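Local coordinates for protein Maltose/maltodextrin transport permease homologue (Bdellovibrio bacteriovorus HD100, PDB 6FFL) that binds maltotriose in the solute-binding domain held here, the MalE-like part of a fused transporter subunit that probably helps import maltose and maltodextrins, at residues 24-29 with 288-293; 117-122 with 229-234. All coordinates share one frame; numbering follows the deposited sequence.

Contact 1: residues 24-29 with 288-293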
loop_
_atom_site.group_PDB
_atom_site.type_symbol
_atom_site.label_atom_id
_atom_site.label_comp_id
_atom_site.label_asym_id
_atom_site.label_seq_id
_atom_site.Cartn_x
_atom_site.Cartn_y
_atom_site.Cartn_z
ATOM N N GLU A 24 -11.569 1.313 21.834
ATOM C CA GLU A 24 -12.488 1.697 22.897
ATOM C C GLU A 24 -13.213 0.475 23.450
ATOM O O GLU A 24 -13.376 0.335 24.668
ATOM C CB GLU A 24 -13.457 2.747 22.351
ATOM C CG GLU A 24 -14.596 3.165 23.250
ATOM C CD GLU A 24 -15.553 4.108 22.529
ATOM O OE1 GLU A 24 -15.101 5.182 22.073
ATOM O OE2 GLU A 24 -16.749 3.768 22.403
ATOM N N LYS A 25 -13.621 -0.444 22.569
ATOM C CA LYS A 25 -14.263 -1.675 23.021
ATOM C C LYS A 25 -13.276 -2.573 23.759
ATOM O O LYS A 25 -13.641 -3.203 24.759
ATOM C CB LYS A 25 -14.867 -2.420 21.828
ATOM C CG LYS A 25 -15.517 -3.743 22.151
ATOM C CD LYS A 25 -16.925 -3.793 21.599
ATOM C CE LYS A 25 -17.698 -4.968 22.192
ATOM N NZ LYS A 25 -17.236 -6.279 21.661
ATOM N N PHE A 26 -12.027 -2.629 23.289
ATOM C CA PHE A 26 -11.014 -3.446 23.954
ATOM C C PHE A 26 -10.806 -2.990 25.393
ATOM O O PHE A 26 -10.783 -3.809 26.320
ATOM C CB PHE A 26 -9.696 -3.402 23.175
ATOM C CG PHE A 26 -8.590 -4.209 23.812
ATOM C CD1 PHE A 26 -8.531 -5.586 23.641
ATOM C CD2 PHE A 26 -7.621 -3.593 24.594
ATOM C CE1 PHE A 26 -7.520 -6.339 24.231
ATOM C CE2 PHE A 26 -6.604 -4.338 25.194
ATOM C CZ PHE A 26 -6.556 -5.713 25.012
ATOM N N GLU A 27 -10.664 -1.678 25.599
ATOM C CA GLU A 27 -10.446 -1.156 26.944
ATOM C C GLU A 27 -11.649 -1.401 27.843
ATOM O O GLU A 27 -11.482 -1.647 29.044
ATOM C CB GLU A 27 -10.128 0.335 26.881
ATOM C CG GLU A 27 -8.810 0.648 26.204
ATOM C CD GLU A 27 -8.497 2.131 26.199
ATOM O OE1 GLU A 27 -9.437 2.941 26.334
ATOM O OE2 GLU A 27 -7.313 2.487 26.057
ATOM N N LYS A 28 -12.860 -1.341 27.286
ATOM C CA LYS A 28 -14.054 -1.639 28.068
ATOM C C LYS A 28 -14.060 -3.094 28.519
ATOM O O LYS A 28 -14.422 -3.396 29.662
ATOM C CB LYS A 28 -15.307 -1.317 27.246
ATOM C CG LYS A 28 -16.609 -1.850 27.835
ATOM C CD LYS A 28 -17.769 -1.735 26.844
ATOM C CE LYS A 28 -18.292 -0.307 26.743
ATOM N NZ LYS A 28 -19.778 -0.228 26.921
ATOM N N GLU A 29 -13.647 -4.006 27.644
ATOM C CA GLU A 29 -13.638 -5.430 27.950
ATOM C C GLU A 29 -12.406 -5.892 28.715
ATOM O O GLU A 29 -12.411 -7.017 29.230
ATOM C CB GLU A 29 -13.758 -6.245 26.669
ATOM C CG GLU A 29 -15.057 -6.058 25.940
ATOM C CD GLU A 29 -15.103 -6.867 24.659
ATOM O OE1 GLU A 29 -14.074 -7.493 24.292
ATOM O OE2 GLU A 29 -16.184 -6.927 24.028
ATOM N N VAL A 288 -0.194 -9.239 23.638
ATOM C CA VAL A 288 -0.675 -10.428 22.946
ATOM C C VAL A 288 -2.198 -10.450 22.927
ATOM O O VAL A 288 -2.811 -10.777 21.904
ATOM C CB VAL A 288 -0.070 -11.690 23.589
ATOM C CG1 VAL A 288 -0.767 -12.947 23.106
ATOM C CG2 VAL A 288 1.419 -11.759 23.262
ATOM N N LYS A 289 -2.832 -10.073 24.043
ATOM C CA LYS A 289 -4.290 -9.968 24.074
ATOM C C LYS A 289 -4.790 -8.980 23.030
ATOM O O LYS A 289 -5.747 -9.260 22.302
ATOM C CB LYS A 289 -4.769 -9.549 25.462
ATOM C CG LYS A 289 -4.706 -10.641 26.503
ATOM C CD LYS A 289 -5.197 -10.125 27.842
ATOM C CE LYS A 289 -5.955 -11.195 28.605
ATOM N NZ LYS A 289 -5.839 -10.970 30.066
ATOM N N LEU A 290 -4.141 -7.818 22.934
ATOM C CA LEU A 290 -4.569 -6.812 21.971
ATOM C C LEU A 290 -4.367 -7.297 20.541
ATOM O O LEU A 290 -5.222 -7.067 19.677
ATOM C CB LEU A 290 -3.817 -5.507 22.214
ATOM C CG LEU A 290 -4.258 -4.335 21.336
ATOM C CD1 LEU A 290 -5.732 -4.032 21.590
ATOM C CD2 LEU A 290 -3.402 -3.113 21.616
ATOM N N LEU A 291 -3.233 -7.957 20.277
ATOM C CA LEU A 291 -2.960 -8.510 18.950
ATOM C C LEU A 291 -4.027 -9.518 18.532
ATOM O O LEU A 291 -4.487 -9.514 17.383
ATOM C CB LEU A 291 -1.579 -9.172 18.951
ATOM C CG LEU A 291 -1.201 -10.053 17.764
ATOM C CD1 LEU A 291 -1.110 -9.195 16.557
ATOM C CD2 LEU A 291 0.128 -10.760 18.010
ATOM N N LYS A 292 -4.404 -10.415 19.441
ATOM C CA LYS A 292 -5.450 -11.381 19.126
ATOM C C LYS A 292 -6.788 -10.685 18.898
ATOM O O LYS A 292 -7.547 -11.062 17.999
ATOM C CB LYS A 292 -5.564 -12.413 20.246
ATOM C CG LYS A 292 -4.348 -13.343 20.390
ATOM C CD LYS A 292 -4.544 -14.262 21.612
ATOM C CE LYS A 292 -3.438 -15.294 21.750
ATOM N NZ LYS A 292 -3.548 -16.055 23.041
ATOM N N TYR A 293 -7.093 -9.660 19.696
ATOM C CA TYR A 293 -8.351 -8.937 19.518
ATOM C C TYR A 293 -8.393 -8.198 18.179
ATOM O O TYR A 293 -9.408 -8.241 17.464
ATOM C CB TYR A 293 -8.561 -7.964 20.675
ATOM C CG TYR A 293 -9.766 -7.076 20.492
ATOM C CD1 TYR A 293 -11.052 -7.591 20.609
ATOM C CD2 TYR A 293 -9.620 -5.729 20.204
ATOM C CE1 TYR A 293 -12.162 -6.787 20.439
ATOM C CE2 TYR A 293 -10.726 -4.911 20.036
ATOM C CZ TYR A 293 -11.991 -5.448 20.153
ATOM O OH TYR A 293 -13.092 -4.643 19.986
#
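The ring of Phe26 has Leu290 CD1 over one face, 3.5 Å from the ring centroid. This is a CH-pi contact, with the methyl close to the middle of the ring. Tyr293 meets the same ring obliquely. The two ring planes are turned 40° from each other and their centroids lie 5.4 Å apart. The closest atoms are Phe26 CD1 and Tyr293 CD2, at 3.6 Å. The two aromatic side chains run antiparallel, each reaching toward the other's helix. Phe26 reaches across with CG anti to its backbone N (chi1 179°), and its tip, CZ, comes to 3.8 Å from Leu290 CA. Tyr293 answers with CG anti as well, and one face of its ring lies against Phe26 CA. Its OH ends beside the aliphatic start of Lys25, 3.4 Å from Lys25 CG. The hydroxyl also has a weak hydrogen bond to Ala22 O, one turn earlier in the helix. Lys25 NZ turns to Glu29 OE2 in a salt bridge of 2.7 Å within its own helix. No hydrogen bond joins the two segments. Val35 of strand 34-39 touches both Phe26 and Leu290 and ties the pair to the sheet. The segment axes approach to 11.3 Å at 130°, a wide spacing bridged by large side chains. Such packing of neighbouring helices on one side of a mixed sheet is characteristic of the alpha/beta lobes of periplasmic binding proteins.

Contact 2: residues 117-122 with 229-234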
loop_
_atom_site.group_PDB
_atom_site.type_symbol
_atom_site.label_atom_id
_atom_site.label_comp_id
_atom_site.label_asym_id
_atom_site.label_seq_id
_atom_site.Cartn_x
_atom_site.Cartn_y
_atom_site.Cartn_z
ATOM N N MET A 117 -5.215 0.457 -8.002
ATOM C CA MET A 117 -6.200 0.232 -9.051
ATOM C C MET A 117 -6.545 1.585 -9.651
ATOM O O MET A 117 -6.132 2.625 -9.141
ATOM C CB MET A 117 -7.448 -0.453 -8.489
ATOM C CG MET A 117 -8.289 0.459 -7.619
ATOM S SD MET A 117 -9.208 -0.413 -6.332
ATOM C CE MET A 117 -7.883 -0.793 -5.168
ATOM N N LEU A 118 -7.313 1.562 -10.740
ATOM C CA LEU A 118 -7.894 2.785 -11.277
ATOM C C LEU A 118 -9.214 3.048 -10.563
ATOM O O LEU A 118 -10.017 2.129 -10.376
ATOM C CB LEU A 118 -8.117 2.673 -12.793
ATOM C CG LEU A 118 -8.525 3.974 -13.498
ATOM C CD1 LEU A 118 -7.309 4.865 -13.665
ATOM C CD2 LEU A 118 -9.172 3.680 -14.857
ATOM N N LEU A 119 -9.410 4.284 -10.111
ATOM C CA LEU A 119 -10.693 4.723 -9.585
ATOM C C LEU A 119 -11.191 5.803 -10.519
ATOM O O LEU A 119 -10.393 6.583 -11.047
ATOM C CB LEU A 119 -10.586 5.277 -8.147
ATOM C CG LEU A 119 -10.076 4.303 -7.076
ATOM C CD1 LEU A 119 -8.548 4.319 -7.001
ATOM C CD2 LEU A 119 -10.692 4.668 -5.723
ATOM N N TYR A 120 -12.501 5.859 -10.726
ATOM C CA TYR A 120 -13.039 6.868 -11.623
ATOM C C TYR A 120 -14.302 7.447 -11.014
ATOM O O TYR A 120 -15.078 6.725 -10.379
ATOM C CB TYR A 120 -13.319 6.308 -13.032
ATOM C CG TYR A 120 -14.197 5.072 -13.101
ATOM C CD1 TYR A 120 -13.656 3.800 -12.954
ATOM C CD2 TYR A 120 -15.562 5.182 -13.349
ATOM C CE1 TYR A 120 -14.461 2.661 -13.034
ATOM C CE2 TYR A 120 -16.369 4.055 -13.427
ATOM C CZ TYR A 120 -15.814 2.804 -13.270
ATOM O OH TYR A 120 -16.618 1.688 -13.354
ATOM N N ASN A 121 -14.490 8.756 -11.210
ATOM C CA ASN A 121 -15.640 9.483 -10.690
ATOM C C ASN A 121 -16.787 9.350 -11.688
ATOM O O ASN A 121 -16.680 9.799 -12.835
ATOM C CB ASN A 121 -15.255 10.949 -10.455
ATOM C CG ASN A 121 -16.326 11.748 -9.709
ATOM O OD1 ASN A 121 -17.502 11.391 -9.700
ATOM N ND2 ASN A 121 -15.909 12.854 -9.086
ATOM N N LYS A 122 -17.874 8.711 -11.259
ATOM C CA LYS A 122 -19.001 8.468 -12.149
ATOM C C LYS A 122 -19.750 9.739 -12.529
ATOM O O LYS A 122 -20.613 9.678 -13.413
ATOM C CB LYS A 122 -19.936 7.452 -11.501
ATOM C CG LYS A 122 -19.318 6.068 -11.445
ATOM C CD LYS A 122 -20.165 5.135 -10.592
ATOM C CE LYS A 122 -19.638 3.711 -10.634
ATOM N NZ LYS A 122 -20.540 2.765 -9.912
ATOM N N ALA A 229 -10.968 13.226 -12.963
ATOM C CA ALA A 229 -11.882 12.180 -13.433
ATOM C C ALA A 229 -11.410 10.801 -12.996
ATOM O O ALA A 229 -12.228 9.940 -12.643
ATOM C CB ALA A 229 -12.014 12.224 -14.955
ATOM N N MET A 230 -10.097 10.576 -13.004
ATOM C CA MET A 230 -9.518 9.279 -12.707
ATOM C C MET A 230 -8.409 9.432 -11.680
ATOM O O MET A 230 -7.766 10.477 -11.583
ATOM C CB MET A 230 -8.965 8.611 -13.975
ATOM C CG MET A 230 -10.062 8.166 -14.907
ATOM S SD MET A 230 -9.503 7.488 -16.464
ATOM C CE MET A 230 -8.980 8.963 -17.351
ATOM N N LEU A 231 -8.205 8.370 -10.911
ATOM C CA LEU A 231 -7.210 8.333 -9.848
ATOM C C LEU A 231 -6.573 6.954 -9.849
ATOM O O LEU A 231 -7.224 5.967 -10.195
ATOM C CB LEU A 231 -7.876 8.634 -8.491
ATOM C CG LEU A 231 -7.179 8.207 -7.199
ATOM C CD1 LEU A 231 -6.058 9.187 -6.905
ATOM C CD2 LEU A 231 -8.163 8.182 -6.060
ATOM N N ILE A 232 -5.293 6.871 -9.478
ATOM C CA ILE A 232 -4.709 5.582 -9.126
ATOM C C ILE A 232 -4.434 5.610 -7.629
ATOM O O ILE A 232 -3.713 6.485 -7.137
ATOM C CB ILE A 232 -3.443 5.262 -9.937
ATOM C CG1 ILE A 232 -3.824 5.057 -11.407
ATOM C CG2 ILE A 232 -2.781 3.963 -9.394
ATOM C CD1 ILE A 232 -2.622 4.878 -12.342
ATOM N N ASN A 233 -5.039 4.674 -6.900
ATOM C CA ASN A 233 -4.883 4.630 -5.453
ATOM C C ASN A 233 -5.237 3.225 -4.989
ATOM O O ASN A 233 -5.679 2.379 -5.774
ATOM C CB ASN A 233 -5.760 5.698 -4.769
ATOM C CG ASN A 233 -5.198 6.168 -3.434
ATOM O OD1 ASN A 233 -4.242 5.587 -2.902
ATOM N ND2 ASN A 233 -5.778 7.238 -2.888
ATOM N N GLY A 234 -5.027 2.976 -3.693
ATOM C CA GLY A 234 -5.149 1.642 -3.146
ATOM C C GLY A 234 -6.470 1.420 -2.411
ATOM O O GLY A 234 -7.255 2.337 -2.197
#
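Leu119 and Leu231 form a hydrogen-bonded pair in an antiparallel ladder, part of the mixed sheet in one lobe of the solute-binding fold. Leu119 N gives a nearly straight bond to Leu231 O (2.8 Å, 175°), and Leu231 N returns one to Leu119 O. Bonds between Met117 and Asn233 and from Asn121 N to Ala229 O extend the ladder.

The Leu119 side chain starts with CB 4.0 Å from Leu231 O. CG is anti to the carbonyl carbon (chi1 -61°). From there CD1 leans over the partner strand. CD1 lies 3.5 Å from Asn233 N, and also touches Asn233 CB and Leu231 CD2. Phe223 of helix 216-224 and Tyr241 of helix 238-243 pack on both leucines of this face. On the other face Leu118 CD1 meets Met230 CB and Ile232 CG1, while Met230 touches Leu135 and Leu138 of helix 132-142. The sheet is thus sandwiched between helices.

Asn233 lies near the sugar, its side chain about 6 Å from a bound glucose unit. Its ND2 is hydrogen-bonded to the hydroxyls of Tyr216 and Tyr241. Its OD1 accepts Gly234 N at 2.8 Å, with the donor above the carbonyl plane.

How the contacts relate
Contact 1 and contact 2 do not touch: their centres are 35 Å apart and their nearest atoms about 22 Å. Along the chain the order is 24-29, 117-122, 229-234, 288-293, so both segments of contact 2 fall between those of contact 1. Contact 1 joins helices 13-29 and 281-294 beside the seven-stranded sheet. Contact 2 joins neighbouring strands 116-121 and 228-234 in the separate four-stranded sheet. The chain therefore builds part of one lobe, passes to the other and returns, as in periplasmic binding proteins. The maltotriose lies between the lobes. Contact 2 is near it, whereas contact 1 lies farther out, its centre about 25 Å from the centre of the chain.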